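Local structure of putative glucoamylase (Bacteroides uniformis, 4GL3) at residues Thr252-Met257 with Gly382-Met387; Phe131-Ala137 with Ile155-Trp159; Met19-Gln23 with Ile388-Arg392; Tyr200-Ser205 with Gly409-Phe415; Asp260-Asp266 with Gly414-Tyr419. The protein probably hydrolyses glycosidic bonds, as a putative glucoamylase. All coordinates share one frame; numbering follows the deposited sequence. Where two conformers were deposited one is given.

Contact 1 (Thr252-Met257 with Gly382-Met387)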
# COMPACT_ATOMS: atom_id res chain seq x y z
N THR A 252 -4.02 -1.24 7.36
CA THR A 252 -3.07 -2.30 7.81
C THR A 252 -2.19 -2.83 6.68
O THR A 252 -1.40 -3.75 6.90
CB THR A 252 -3.81 -3.48 8.47
OG1 THR A 252 -4.54 -4.20 7.46
CG2 THR A 252 -4.75 -2.95 9.57
N HIS A 253 -2.32 -2.25 5.48
CA HIS A 253 -1.62 -2.73 4.31
C HIS A 253 -0.55 -1.77 3.76
O HIS A 253 0.55 -2.17 3.52
CB HIS A 253 -2.59 -3.07 3.15
CG HIS A 253 -3.67 -4.00 3.54
ND1 HIS A 253 -4.90 -3.97 2.94
CD2 HIS A 253 -3.73 -4.93 4.52
CE1 HIS A 253 -5.68 -4.87 3.52
NE2 HIS A 253 -4.99 -5.48 4.48
N TYR A 254 -0.88 -0.52 3.47
CA TYR A 254 0.02 0.26 2.58
C TYR A 254 1.44 0.56 3.14
O TYR A 254 2.41 0.50 2.40
CB TYR A 254 -0.64 1.57 2.10
CG TYR A 254 -1.82 1.49 1.17
CD1 TYR A 254 -2.36 0.28 0.77
CD2 TYR A 254 -2.41 2.66 0.69
CE1 TYR A 254 -3.48 0.23 -0.05
CE2 TYR A 254 -3.51 2.63 -0.13
CZ TYR A 254 -4.05 1.41 -0.51
OH TYR A 254 -5.18 1.36 -1.32
N SER A 255 1.52 0.92 4.41
CA SER A 255 2.80 1.17 5.08
C SER A 255 3.50 -0.11 5.53
O SER A 255 4.68 -0.05 5.85
CB SER A 255 2.59 2.11 6.33
OG SER A 255 2.17 3.43 5.97
N TYR A 256 2.80 -1.26 5.50
CA TYR A 256 3.26 -2.53 6.09
C TYR A 256 3.54 -3.60 5.03
O TYR A 256 3.53 -4.83 5.25
CB TYR A 256 2.27 -3.01 7.15
CG TYR A 256 2.01 -1.88 8.10
CD1 TYR A 256 3.00 -1.45 9.00
CD2 TYR A 256 0.82 -1.16 8.05
CE1 TYR A 256 2.79 -0.38 9.86
CE2 TYR A 256 0.60 -0.07 8.89
CZ TYR A 256 1.59 0.33 9.78
OH TYR A 256 1.38 1.41 10.59
N MSE A 257 3.80 -3.10 3.86
CA MSE A 257 4.24 -3.90 2.73
C MSE A 257 5.75 -4.17 2.87
O MSE A 257 6.22 -5.30 2.72
CB MSE A 257 3.96 -3.10 1.45
CG MSE A 257 3.39 -3.93 0.42
SE MSE A 257 1.47 -3.83 0.21
CE MSE A 257 1.75 -3.71 -1.75
N GLY A 382 -2.15 -4.37 -5.84
CA GLY A 382 -0.80 -4.48 -5.38
C GLY A 382 -0.65 -5.23 -4.07
O GLY A 382 0.19 -6.15 -3.96
N PRO A 383 -1.44 -4.83 -3.06
CA PRO A 383 -1.31 -5.48 -1.74
C PRO A 383 -1.70 -6.96 -1.74
O PRO A 383 -1.18 -7.72 -0.91
CB PRO A 383 -2.24 -4.64 -0.82
CG PRO A 383 -2.32 -3.28 -1.49
CD PRO A 383 -2.28 -3.60 -2.99
N ILE A 384 -2.57 -7.37 -2.65
CA ILE A 384 -2.94 -8.77 -2.74
C ILE A 384 -1.70 -9.58 -3.09
O ILE A 384 -1.43 -10.57 -2.41
CB ILE A 384 -4.06 -9.02 -3.76
CG1 ILE A 384 -5.36 -8.35 -3.29
CG2 ILE A 384 -4.26 -10.53 -3.98
CD1 ILE A 384 -6.45 -8.32 -4.38
N ILE A 385 -0.93 -9.14 -4.09
CA ILE A 385 0.26 -9.90 -4.52
C ILE A 385 1.28 -9.90 -3.39
O ILE A 385 1.82 -10.93 -3.01
CB ILE A 385 0.96 -9.30 -5.78
CG1 ILE A 385 0.05 -9.26 -6.98
CG2 ILE A 385 2.20 -10.14 -6.16
CD1 ILE A 385 0.54 -8.34 -8.09
N VAL A 386 1.56 -8.71 -2.87
CA VAL A 386 2.69 -8.52 -1.97
C VAL A 386 2.45 -9.07 -0.58
O VAL A 386 3.35 -9.63 0.02
CB VAL A 386 3.12 -7.01 -1.91
CG1 VAL A 386 4.18 -6.80 -0.83
CG2 VAL A 386 3.66 -6.57 -3.26
N MSE A 387 1.24 -8.92 -0.04
CA MSE A 387 0.97 -9.39 1.33
C MSE A 387 0.82 -10.90 1.35
O MSE A 387 1.22 -11.53 2.31
CB MSE A 387 -0.26 -8.69 1.96
CG MSE A 387 -0.08 -7.17 2.13
SE MSE A 387 1.37 -6.67 3.33
CE MSE A 387 0.52 -6.71 5.06

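Contact 2 (Phe131-Ala137 with Ile155-Trp159)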
# COMPACT_ATOMS: atom_id res chain seq x y z
N PHE A 131 8.83 5.06 -2.50
CA PHE A 131 10.13 4.81 -1.84
C PHE A 131 10.11 3.52 -1.03
O PHE A 131 11.11 2.85 -0.91
CB PHE A 131 10.58 6.02 -1.00
CG PHE A 131 11.21 7.12 -1.83
CD1 PHE A 131 12.38 6.89 -2.49
CD2 PHE A 131 10.57 8.32 -2.04
CE1 PHE A 131 12.95 7.83 -3.34
CE2 PHE A 131 11.14 9.30 -2.84
CZ PHE A 131 12.33 9.04 -3.50
N GLU A 132 8.97 3.16 -0.46
CA GLU A 132 8.84 1.86 0.23
C GLU A 132 9.24 0.72 -0.73
O GLU A 132 10.13 -0.08 -0.46
CB GLU A 132 7.41 1.71 0.79
CG GLU A 132 7.15 0.45 1.62
CD GLU A 132 5.72 0.37 2.11
OE1 GLU A 132 4.86 1.22 1.75
OE2 GLU A 132 5.42 -0.55 2.88
N GLY A 133 8.66 0.72 -1.92
CA GLY A 133 9.10 -0.19 -2.94
C GLY A 133 10.53 -0.03 -3.45
O GLY A 133 11.23 -1.02 -3.61
N LEU A 134 10.98 1.20 -3.72
CA LEU A 134 12.32 1.40 -4.27
C LEU A 134 13.38 0.99 -3.26
O LEU A 134 14.43 0.44 -3.65
CB LEU A 134 12.56 2.82 -4.79
CG LEU A 134 11.73 3.33 -6.00
CD1 LEU A 134 12.11 4.81 -6.29
CD2 LEU A 134 11.90 2.45 -7.24
N LEU A 135 13.14 1.18 -1.96
CA LEU A 135 14.19 0.78 -1.01
C LEU A 135 14.30 -0.77 -0.90
O LEU A 135 15.41 -1.28 -0.78
CB LEU A 135 14.05 1.47 0.35
CG LEU A 135 14.26 2.99 0.38
CD1 LEU A 135 14.21 3.45 1.84
CD2 LEU A 135 15.58 3.42 -0.24
N ALA A 136 13.17 -1.47 -0.98
CA ALA A 136 13.14 -2.92 -1.12
C ALA A 136 13.90 -3.32 -2.38
O ALA A 136 14.77 -4.20 -2.33
CB ALA A 136 11.70 -3.47 -1.16
N ALA A 137 13.63 -2.68 -3.51
CA ALA A 137 14.34 -3.02 -4.77
C ALA A 137 15.85 -2.78 -4.66
O ALA A 137 16.64 -3.60 -5.11
CB ALA A 137 13.74 -2.26 -5.95
N ILE A 155 18.43 4.54 -7.60
CA ILE A 155 17.52 4.54 -6.44
C ILE A 155 18.19 5.32 -5.29
O ILE A 155 17.54 6.08 -4.63
CB ILE A 155 17.14 3.11 -5.97
CG1 ILE A 155 16.15 2.47 -6.98
CG2 ILE A 155 16.56 3.14 -4.57
CD1 ILE A 155 15.85 1.00 -6.77
N ASN A 156 19.49 5.11 -5.07
CA ASN A 156 20.12 5.77 -3.94
C ASN A 156 20.08 7.29 -4.12
O ASN A 156 19.87 8.00 -3.18
CB ASN A 156 21.56 5.32 -3.74
CG ASN A 156 22.10 5.74 -2.36
OD1 ASN A 156 21.55 5.38 -1.30
ND2 ASN A 156 23.12 6.51 -2.38
N ASN A 157 20.31 7.76 -5.35
CA ASN A 157 20.24 9.19 -5.66
C ASN A 157 18.82 9.77 -5.49
O ASN A 157 18.64 10.84 -4.88
CB ASN A 157 20.78 9.44 -7.07
CG ASN A 157 20.76 10.88 -7.44
OD1 ASN A 157 19.90 11.31 -8.22
ND2 ASN A 157 21.67 11.66 -6.86
N LEU A 158 17.81 9.06 -5.98
CA LEU A 158 16.40 9.44 -5.72
C LEU A 158 16.11 9.51 -4.24
O LEU A 158 15.51 10.49 -3.73
CB LEU A 158 15.42 8.46 -6.39
CG LEU A 158 15.31 8.54 -7.90
CD1 LEU A 158 14.36 7.45 -8.38
CD2 LEU A 158 14.82 9.91 -8.32
N TRP A 159 16.54 8.49 -3.51
CA TRP A 159 16.32 8.47 -2.07
C TRP A 159 17.02 9.66 -1.38
O TRP A 159 16.41 10.32 -0.55
CB TRP A 159 16.81 7.13 -1.50
CG TRP A 159 16.93 7.03 -0.01
CD1 TRP A 159 18.05 6.65 0.69
CD2 TRP A 159 15.89 7.18 0.97
NE1 TRP A 159 17.78 6.60 2.04
CE2 TRP A 159 16.46 6.92 2.23
CE3 TRP A 159 14.56 7.57 0.91
CZ2 TRP A 159 15.75 7.05 3.41
CZ3 TRP A 159 13.83 7.67 2.08
CH2 TRP A 159 14.44 7.42 3.33

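Contact 3 (Met19-Gln23 with Ile388-Arg392)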
# COMPACT_ATOMS: atom_id res chain seq x y z
N MSE A 19 -3.12 -19.60 -3.82
CA MSE A 19 -2.34 -18.40 -3.58
C MSE A 19 -1.50 -18.05 -4.78
O MSE A 19 -1.47 -16.90 -5.18
CB MSE A 19 -1.45 -18.53 -2.35
CG MSE A 19 -2.24 -18.46 -1.05
SE MSE A 19 -1.14 -18.36 0.56
CE MSE A 19 -0.61 -20.22 0.65
N THR A 20 -0.85 -19.05 -5.36
CA THR A 20 0.00 -18.86 -6.50
C THR A 20 -0.80 -18.38 -7.71
O THR A 20 -0.38 -17.45 -8.38
CB THR A 20 0.75 -20.15 -6.86
OG1 THR A 20 1.60 -20.49 -5.77
CG2 THR A 20 1.58 -19.97 -8.18
N LEU A 21 -1.97 -18.97 -7.94
CA LEU A 21 -2.83 -18.48 -9.04
C LEU A 21 -3.25 -17.02 -8.81
O LEU A 21 -3.20 -16.20 -9.73
CB LEU A 21 -4.05 -19.38 -9.25
CG LEU A 21 -5.02 -18.95 -10.37
CD1 LEU A 21 -4.31 -19.01 -11.71
CD2 LEU A 21 -6.27 -19.85 -10.40
N VAL A 22 -3.63 -16.67 -7.58
CA VAL A 22 -4.06 -15.30 -7.29
C VAL A 22 -2.90 -14.32 -7.56
O VAL A 22 -3.06 -13.28 -8.22
CB VAL A 22 -4.65 -15.19 -5.87
CG1 VAL A 22 -4.85 -13.73 -5.43
CG2 VAL A 22 -5.95 -15.99 -5.82
N GLN A 23 -1.71 -14.68 -7.10
CA GLN A 23 -0.54 -13.83 -7.32
C GLN A 23 -0.20 -13.71 -8.81
O GLN A 23 0.10 -12.62 -9.30
CB GLN A 23 0.66 -14.41 -6.56
CG GLN A 23 0.58 -14.32 -5.05
CD GLN A 23 1.87 -14.81 -4.42
OE1 GLN A 23 2.15 -16.02 -4.46
NE2 GLN A 23 2.70 -13.88 -3.87
N ILE A 388 0.32 -11.49 0.26
CA ILE A 388 0.35 -12.94 0.12
C ILE A 388 1.80 -13.36 0.21
O ILE A 388 2.14 -14.27 0.97
CB ILE A 388 -0.32 -13.47 -1.17
CG1 ILE A 388 -1.86 -13.34 -1.07
CG2 ILE A 388 0.10 -14.93 -1.47
CD1 ILE A 388 -2.58 -13.55 -2.41
N GLU A 389 2.69 -12.68 -0.51
CA GLU A 389 4.07 -13.14 -0.45
C GLU A 389 4.70 -12.96 0.96
O GLU A 389 5.45 -13.84 1.42
CB GLU A 389 4.97 -12.42 -1.48
CG GLU A 389 6.33 -13.05 -1.63
CD GLU A 389 6.23 -14.51 -2.05
OE1 GLU A 389 5.36 -14.78 -2.90
OE2 GLU A 389 7.02 -15.35 -1.53
N ASN A 390 4.45 -11.82 1.60
CA ASN A 390 4.91 -11.63 2.96
C ASN A 390 4.44 -12.76 3.90
O ASN A 390 5.23 -13.26 4.70
CB ASN A 390 4.51 -10.27 3.52
CG ASN A 390 5.42 -9.16 3.05
OD1 ASN A 390 6.59 -9.42 2.76
ND2 ASN A 390 4.89 -7.90 2.97
N TYR A 391 3.18 -13.14 3.80
CA TYR A 391 2.68 -14.33 4.54
C TYR A 391 3.46 -15.58 4.18
O TYR A 391 3.82 -16.34 5.06
CB TYR A 391 1.20 -14.57 4.25
CG TYR A 391 0.69 -15.92 4.70
CD1 TYR A 391 0.67 -16.25 6.06
CD2 TYR A 391 0.26 -16.87 3.78
CE1 TYR A 391 0.20 -17.47 6.49
CE2 TYR A 391 -0.23 -18.10 4.22
CZ TYR A 391 -0.24 -18.37 5.58
OH TYR A 391 -0.67 -19.56 6.03
N ARG A 392 3.72 -15.84 2.91
CA ARG A 392 4.36 -17.11 2.55
C ARG A 392 5.88 -17.18 2.84
O ARG A 392 6.36 -18.21 3.17
CB ARG A 392 4.12 -17.45 1.07
CG ARG A 392 2.65 -17.49 0.63
CD ARG A 392 2.52 -17.66 -0.88
NE ARG A 392 2.64 -19.06 -1.25
CZ ARG A 392 2.48 -19.54 -2.49
NH1 ARG A 392 2.25 -18.72 -3.54
NH2 ARG A 392 2.56 -20.84 -2.67

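Contact 4 (Tyr200-Ser205 with Gly409-Phe415)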
# COMPACT_ATOMS: atom_id res chain seq x y z
N TYR A 200 6.34 9.09 8.04
CA TYR A 200 7.14 9.53 9.19
C TYR A 200 8.37 8.67 9.38
O TYR A 200 9.44 9.21 9.70
CB TYR A 200 6.32 9.55 10.47
CG TYR A 200 5.37 10.74 10.52
CD1 TYR A 200 4.11 10.70 9.89
CD2 TYR A 200 5.75 11.93 11.14
CE1 TYR A 200 3.27 11.81 9.90
CE2 TYR A 200 4.91 13.04 11.14
CZ TYR A 200 3.68 13.00 10.53
OH TYR A 200 2.84 14.13 10.56
N ILE A 201 8.25 7.36 9.16
CA ILE A 201 9.41 6.46 9.26
C ILE A 201 10.47 6.83 8.21
O ILE A 201 11.63 6.94 8.55
CB ILE A 201 9.04 4.95 9.09
CG1 ILE A 201 7.94 4.47 10.05
CG2 ILE A 201 10.27 4.06 9.14
CD1 ILE A 201 8.09 4.92 11.43
N LEU A 202 10.07 7.04 6.95
CA LEU A 202 11.04 7.43 5.91
C LEU A 202 11.61 8.83 6.22
O LEU A 202 12.83 9.07 6.08
CB LEU A 202 10.42 7.39 4.52
CG LEU A 202 10.02 5.99 3.98
CD1 LEU A 202 9.30 6.04 2.64
CD2 LEU A 202 11.24 5.10 3.91
N GLY A 203 10.76 9.75 6.63
CA GLY A 203 11.24 11.09 7.05
C GLY A 203 12.32 10.99 8.12
O GLY A 203 13.30 11.73 8.09
N ALA A 204 12.15 10.09 9.08
CA ALA A 204 13.11 9.93 10.18
C ALA A 204 14.37 9.23 9.70
O ALA A 204 15.44 9.41 10.32
CB ALA A 204 12.50 9.12 11.34
N SER A 205 14.23 8.44 8.63
CA SER A 205 15.33 7.61 8.08
C SER A 205 16.25 8.34 7.10
O SER A 205 17.34 7.86 6.80
CB SER A 205 14.75 6.38 7.36
OG SER A 205 13.91 5.59 8.19
N GLY A 409 16.30 5.15 11.07
CA GLY A 409 15.06 5.86 11.30
C GLY A 409 14.19 5.27 12.41
O GLY A 409 13.69 6.00 13.30
N LEU A 410 14.01 3.96 12.37
CA LEU A 410 13.19 3.28 13.38
C LEU A 410 13.81 3.47 14.75
O LEU A 410 13.08 3.72 15.70
CB LEU A 410 13.04 1.81 13.06
CG LEU A 410 12.16 1.43 11.87
CD1 LEU A 410 12.31 -0.06 11.54
CD2 LEU A 410 10.70 1.78 12.14
N ARG A 411 15.13 3.36 14.87
CA ARG A 411 15.78 3.59 16.16
C ARG A 411 15.58 5.02 16.65
O ARG A 411 15.28 5.23 17.81
CB ARG A 411 17.28 3.29 16.12
CG ARG A 411 17.60 1.83 16.20
CD ARG A 411 18.99 1.61 16.75
NE ARG A 411 19.52 0.35 16.26
CZ ARG A 411 19.36 -0.81 16.89
NH1 ARG A 411 18.72 -0.87 18.05
NH2 ARG A 411 19.87 -1.91 16.34
N ARG A 412 15.73 6.01 15.76
CA ARG A 412 15.54 7.42 16.14
C ARG A 412 14.15 7.63 16.74
O ARG A 412 14.02 8.39 17.69
CB ARG A 412 15.69 8.38 14.92
CG ARG A 412 17.10 8.53 14.45
CD ARG A 412 17.21 9.57 13.36
NE ARG A 412 16.98 10.91 13.89
CZ ARG A 412 16.15 11.81 13.39
NH1 ARG A 412 15.44 11.57 12.30
NH2 ARG A 412 16.01 12.97 14.00
N LEU A 413 13.13 6.96 16.20
CA LEU A 413 11.78 7.12 16.65
C LEU A 413 11.43 6.25 17.86
O LEU A 413 10.33 6.31 18.32
CB LEU A 413 10.79 6.90 15.51
CG LEU A 413 10.86 7.89 14.37
CD1 LEU A 413 9.79 7.58 13.33
CD2 LEU A 413 10.81 9.33 14.89
N GLY A 414 12.39 5.48 18.38
CA GLY A 414 12.18 4.72 19.58
C GLY A 414 11.63 3.34 19.36
O GLY A 414 11.17 2.71 20.29
N PHE A 415 11.68 2.81 18.15
CA PHE A 415 11.10 1.47 17.91
C PHE A 415 12.03 0.37 18.40
O PHE A 415 13.23 0.55 18.41
CB PHE A 415 10.88 1.19 16.45
CG PHE A 415 9.68 1.85 15.88
CD1 PHE A 415 9.72 3.18 15.50
CD2 PHE A 415 8.50 1.16 15.73
CE1 PHE A 415 8.61 3.79 14.94
CE2 PHE A 415 7.40 1.75 15.21
CZ PHE A 415 7.45 3.08 14.79

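Contact 5 (Asp260-Asp266 with Gly414-Tyr419)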
# COMPACT_ATOMS: atom_id res chain seq x y z
N ASP A 260 7.74 -4.42 8.39
CA ASP A 260 7.22 -5.61 9.03
C ASP A 260 6.68 -5.27 10.42
O ASP A 260 7.45 -4.96 11.33
CB ASP A 260 8.36 -6.66 9.12
CG ASP A 260 7.89 -8.06 9.54
OD1 ASP A 260 6.75 -8.24 10.02
OD2 ASP A 260 8.71 -8.99 9.39
N PRO A 261 5.36 -5.40 10.63
CA PRO A 261 4.78 -5.12 11.96
C PRO A 261 4.97 -6.19 13.01
O PRO A 261 4.69 -5.92 14.19
CB PRO A 261 3.29 -4.95 11.67
CG PRO A 261 3.05 -5.86 10.53
CD PRO A 261 4.33 -5.89 9.70
N ARG A 262 5.48 -7.38 12.62
CA ARG A 262 5.67 -8.45 13.58
C ARG A 262 6.83 -8.14 14.55
O ARG A 262 7.97 -7.90 14.13
CB ARG A 262 5.91 -9.78 12.83
CG ARG A 262 4.74 -10.17 11.92
CD ARG A 262 5.04 -11.41 11.09
NE ARG A 262 6.25 -11.14 10.30
CZ ARG A 262 7.05 -12.06 9.79
NH1 ARG A 262 6.78 -13.35 9.92
NH2 ARG A 262 8.12 -11.70 9.11
N GLY A 263 6.52 -8.10 15.84
CA GLY A 263 7.48 -7.71 16.88
C GLY A 263 7.82 -6.22 16.84
O GLY A 263 8.72 -5.79 17.56
N LEU A 264 7.13 -5.44 16.01
CA LEU A 264 7.36 -3.99 15.93
C LEU A 264 6.62 -3.24 17.03
O LEU A 264 5.42 -3.40 17.17
CB LEU A 264 6.95 -3.47 14.56
CG LEU A 264 7.39 -2.03 14.20
CD1 LEU A 264 8.90 -1.97 14.01
CD2 LEU A 264 6.59 -1.58 12.96
N LYS A 265 7.34 -2.42 17.80
CA LYS A 265 6.78 -1.72 18.96
C LYS A 265 7.39 -0.33 19.07
O LYS A 265 8.60 -0.19 18.93
CB LYS A 265 7.08 -2.45 20.27
CG LYS A 265 6.52 -3.87 20.40
CD LYS A 265 6.71 -4.35 21.86
CE LYS A 265 5.98 -5.64 22.22
NZ LYS A 265 6.45 -6.77 21.38
N ASP A 266 6.58 0.70 19.35
CA ASP A 266 7.12 2.01 19.74
C ASP A 266 6.46 2.33 21.07
O ASP A 266 5.86 1.43 21.68
CB ASP A 266 6.94 3.08 18.66
CG ASP A 266 5.48 3.43 18.40
OD1 ASP A 266 4.59 2.91 19.11
OD2 ASP A 266 5.23 4.19 17.44
N GLY A 414 12.39 5.48 18.38
CA GLY A 414 12.18 4.72 19.58
C GLY A 414 11.63 3.34 19.36
O GLY A 414 11.17 2.71 20.29
N PHE A 415 11.68 2.81 18.15
CA PHE A 415 11.10 1.47 17.91
C PHE A 415 12.03 0.37 18.40
O PHE A 415 13.23 0.55 18.41
CB PHE A 415 10.88 1.19 16.45
CG PHE A 415 9.68 1.85 15.88
CD1 PHE A 415 9.72 3.18 15.50
CD2 PHE A 415 8.50 1.16 15.73
CE1 PHE A 415 8.61 3.79 14.94
CE2 PHE A 415 7.40 1.75 15.21
CZ PHE A 415 7.45 3.08 14.79
N THR A 416 11.44 -0.76 18.82
CA THR A 416 12.15 -2.04 18.96
C THR A 416 11.53 -3.02 17.91
O THR A 416 10.36 -2.86 17.48
CB THR A 416 12.02 -2.64 20.36
OG1 THR A 416 10.63 -2.74 20.66
CG2 THR A 416 12.73 -1.77 21.46
N SER A 417 12.34 -3.98 17.47
CA SER A 417 11.92 -4.94 16.42
C SER A 417 12.94 -6.10 16.45
O SER A 417 14.10 -5.89 16.79
CB SER A 417 11.92 -4.26 15.04
OG SER A 417 11.76 -5.19 13.97
N PRO A 418 12.52 -7.31 16.07
CA PRO A 418 13.53 -8.36 15.94
C PRO A 418 14.59 -8.06 14.87
O PRO A 418 15.65 -8.65 14.91
CB PRO A 418 12.73 -9.60 15.54
CG PRO A 418 11.38 -9.13 15.14
CD PRO A 418 11.16 -7.77 15.76
N TYR A 419 14.32 -7.14 13.95
CA TYR A 419 15.33 -6.73 12.95
C TYR A 419 16.40 -5.79 13.49
O TYR A 419 17.42 -5.58 12.84
CB TYR A 419 14.65 -6.02 11.78
CG TYR A 419 13.77 -6.89 10.93
CD1 TYR A 419 12.43 -7.05 11.25
CD2 TYR A 419 14.28 -7.56 9.80
CE1 TYR A 419 11.60 -7.83 10.47
CE2 TYR A 419 13.46 -8.35 9.00
CZ TYR A 419 12.12 -8.47 9.34
OH TYR A 419 11.26 -9.21 8.58
O HOH W 1 9.50 -5.97 13.00
O HOH W 2 10.06 -5.21 19.95

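Contact 1 (Thr252-Met257 with Gly382-Met387)
Loop 252-257 runs past helix 378-393 at close quarters, the CA of His253 lying 6.7 Å from the CA of Pro383, yet no hydrogen bond joins the two backbones. Side chains fill the gap. Met387, a selenomethionine, bends at its second and third torsions (-62° and -86°), which brings its SE to 3.4 Å from Tyr256 O, while its CE lies 4.0 Å from Thr252 O. Pro383 offers its ring atoms instead: its CG meets Tyr254 CE1 obliquely at 4.0 Å. Met257, also selenomethionine, was modelled in two conformers, so its details are less certain. In the one described here its SE sits 3.9 Å from Pro383 CB, and its chain runs roughly at right angles to Val386. The Tyr254 side chain is about 4 Å, nearest atoms, from a Tris molecule that probably came from the crystallisation liquor but may mark a pocket. The contact is thus a buried seam of apolar and selenium-bearing groups with no hydrogen bond between the segments; Asn390, a turn further along the helix, bonds Met257 O, and several of the loop's polar atoms bond residues around it, among them Tyr256 O with Trp397 and Thr252 O with Tyr335.

Contact 2 (Phe131-Ala137 with Ile155-Trp159)
Phe131, Leu134 and Leu135 face Ile155, Leu158 and Trp159 across an antiparallel helical hairpin, formed by helices 124-140 and 146-161 and in keeping with the six-hairpin clan of this family. The short axes pass 10.2 Å apart at 143°. Packing is close on the inner side. Phe131 reaches the second helix at its backbone, its CZ 3.5 Å from Leu158 O, and its ring meets the Trp159 indole obliquely. Farther along, Ile155 CD1 lies 3.5 Å from Leu134 O and also touches the Ala137 methyl. Leu158 CD1 meets Leu134 CD1 at 4.0 Å. The outer side of helix 146-161 is different: Asn156 points away from the partner helix and Asn157 is exposed to solvent. In Trp159, CG anti to the backbone N (chi1 168°) sets the indole beside Leu135 and Phe131, while NE1 bonds to Asp405. Replacing this tryptophan with an alanine would probably leave the Asp405 carboxylate without that donor and open a gap beside Leu135 and Phe131. Leu135 lies across the indole at about a right angle, its CD2 3.9 Å from Trp159 CG and its CD1 almost exactly over the centre of the six-membered ring, 4.0 Å from that centroid.

Contact 3 (Met19-Gln23 with Ile388-Arg392)
An antiparallel helix pair, 15-27 against 378-393 with short axes 11.2 Å apart, brings Met19 alongside Arg392, the two side chains running opposite ways. The selenium of Met19 lies at the edge of the Tyr391 ring, 3.8 Å from Tyr391 CE2, a Met-aromatic contact, and Met19 CB lies over one face of the Arg392 guanidinium, toward the rim. Bent at its third torsion (83°), Arg392 brings NH1 to donate, in the guanidinium plane, to Thr20 OG1 at 2.9 Å and to Gln23 OE1 at the same distance, the second bond being more bent (140°). Gln23 then passes the chain of bonds on: its NE2 gives a nearly straight bond (173°) to Glu389 OE1 at 3.0 Å, amide and carboxylate almost coplanar, the oxygen met on its anti side. Two opposite uses of one amide thus fix which way round it lies. Ile388 CG2 also presses against Gln23 CD at 3.4 Å, and Ile388 CD1 meets Val22 CG1. Each charge has an opposite partner, Glu389 with Arg70 and Arg392 with Asp16, although the two arginines also come close; Glu389 OE2 bonds Thr393 OG1. Helix 337-349 flanks the apolar side through Leu341 and Met344, and helix 54-69 brings Val66 against Gln23 and Glu389.

Contact 4 (Tyr200-Ser205 with Gly409-Phe415)
Ala204 and Ser205, at the end of helix 197-205, meet the last turn of helix 404-412, which closes at Gly414 in a Schellman motif. Apolar contacts come first. Ile201 touches through two branches: CG2 lies 3.8 Å from Leu410 CD2, while CD1, bent round by a second torsion of -44°, meets both Leu413 CD1 and Phe415 CE1, the former at 3.7 Å. The Ala204 methyl packs against Leu413 CG, also at 3.7 Å. Within the second segment Leu410 CD2 lies over one face of the Phe415 ring, offset toward its rim, and the Schellman turn holds this phenylalanine in place through Phe415 N bonding to Leu410 O at 3.0 Å.

Across the two segments there is one hydrogen bond. Arg412 bends at its third torsion and brings NH1 to Ala204 O, 2.9 Å away, in the carbonyl plane and on a lone pair, with the oxygen also in the guanidinium plane. The same nitrogen bonds Ile211 O, so it draws two backbone carbonyls together where helix 197-205 ends. A leucine in its place would probably leave Ala204 O without this donor and cut the tie to Ile211.

The backbones themselves come closest at glycine. The CA atoms of Ser205 and Gly409 are 3.7 Å apart, and a CB on Gly409 would run into the serine hydroxyl. That hydroxyl is turned back to bond Ile201 O of its own helix at 2.7 Å, and its OG sits 3.3 Å from Gly409 CA.

Contact 5 (Asp260-Asp266 with Gly414-Tyr419)
Tyr419 reaches across to Asp260, where its OH donates a hydrogen bond to OD2, the two atoms 2.7 Å apart. Asp260 CG stands anti to the backbone N (chi1 -169°), carrying the carboxylate to Tyr419. The oxygen is met on its anti lone pair and lies at the edge of the tyrosine ring. At the other end Lys265 and Thr416 form a single antiparallel hydrogen-bonded bridge, Thr416 N to Lys265 O at 2.9 Å and Lys265 N to Thr416 O at 3.1 Å. The Phe415 ring is pressed from one face by Asp266 CB, 3.8 Å from its centroid, while Leu264 CD1 approaches obliquely, 3.6 Å from Phe415 CD2. Between these ends Ser417 CA points a hydrogen almost straight at Gly263 O.

Turns set up these groups. Asp260 OD1 accepts the backbone N of Arg262 in an Asx turn, and a type II beta turn follows from Pro261 to Leu264. Its third residue, Gly263, has positive phi, and a CB there would clash with Pro418 CD. Arg262 grips the Asp260 carboxylate side-on, NE to OD1 and NH2 to OD2, so OD2 serves both arginine and tyrosine, and these donors would probably favour the charged carboxylate. On the facing segment Ser417 OG accepts from Tyr419 N in an ST turn, and donates to a water that in turn bonds Asp260 O and Arg262 O. A second water joins Gly263 O to Thr416 OG1.

Farther out, Asp266 OD2 is bonded by the hydroxyls of Tyr216 and Tyr271, its OD1 accepts from the backbone N atoms of Tyr268 and Ala269, and Trp397 packs on Asp260 and Arg262.

How the contacts relate
From the N terminus, helix 15-27 opens contact 3, which closes only at helix 378-393 after 364 intervening residues. Contact 2, a local hairpin of helices 124-140 and 146-161, nests inside that loop and closes before contacts 1, 4 and 5 open. Helix 197-205 opens contact 4, whose loop ends beyond helix 378-393 and so crosses contact 3. Contact 1, from loop 252-257 to helix 378-393, nests in the loops of contacts 3 and 4. Contact 5 crosses contacts 1, 3 and 4, and shares Gly414 and Phe415 with the last. Contacts 1 and 3 use the same helix, and Asn390 bonds Met257 O between them. Leu202 packs contact 4 against contact 2, tying helix 197-205 to the hairpin.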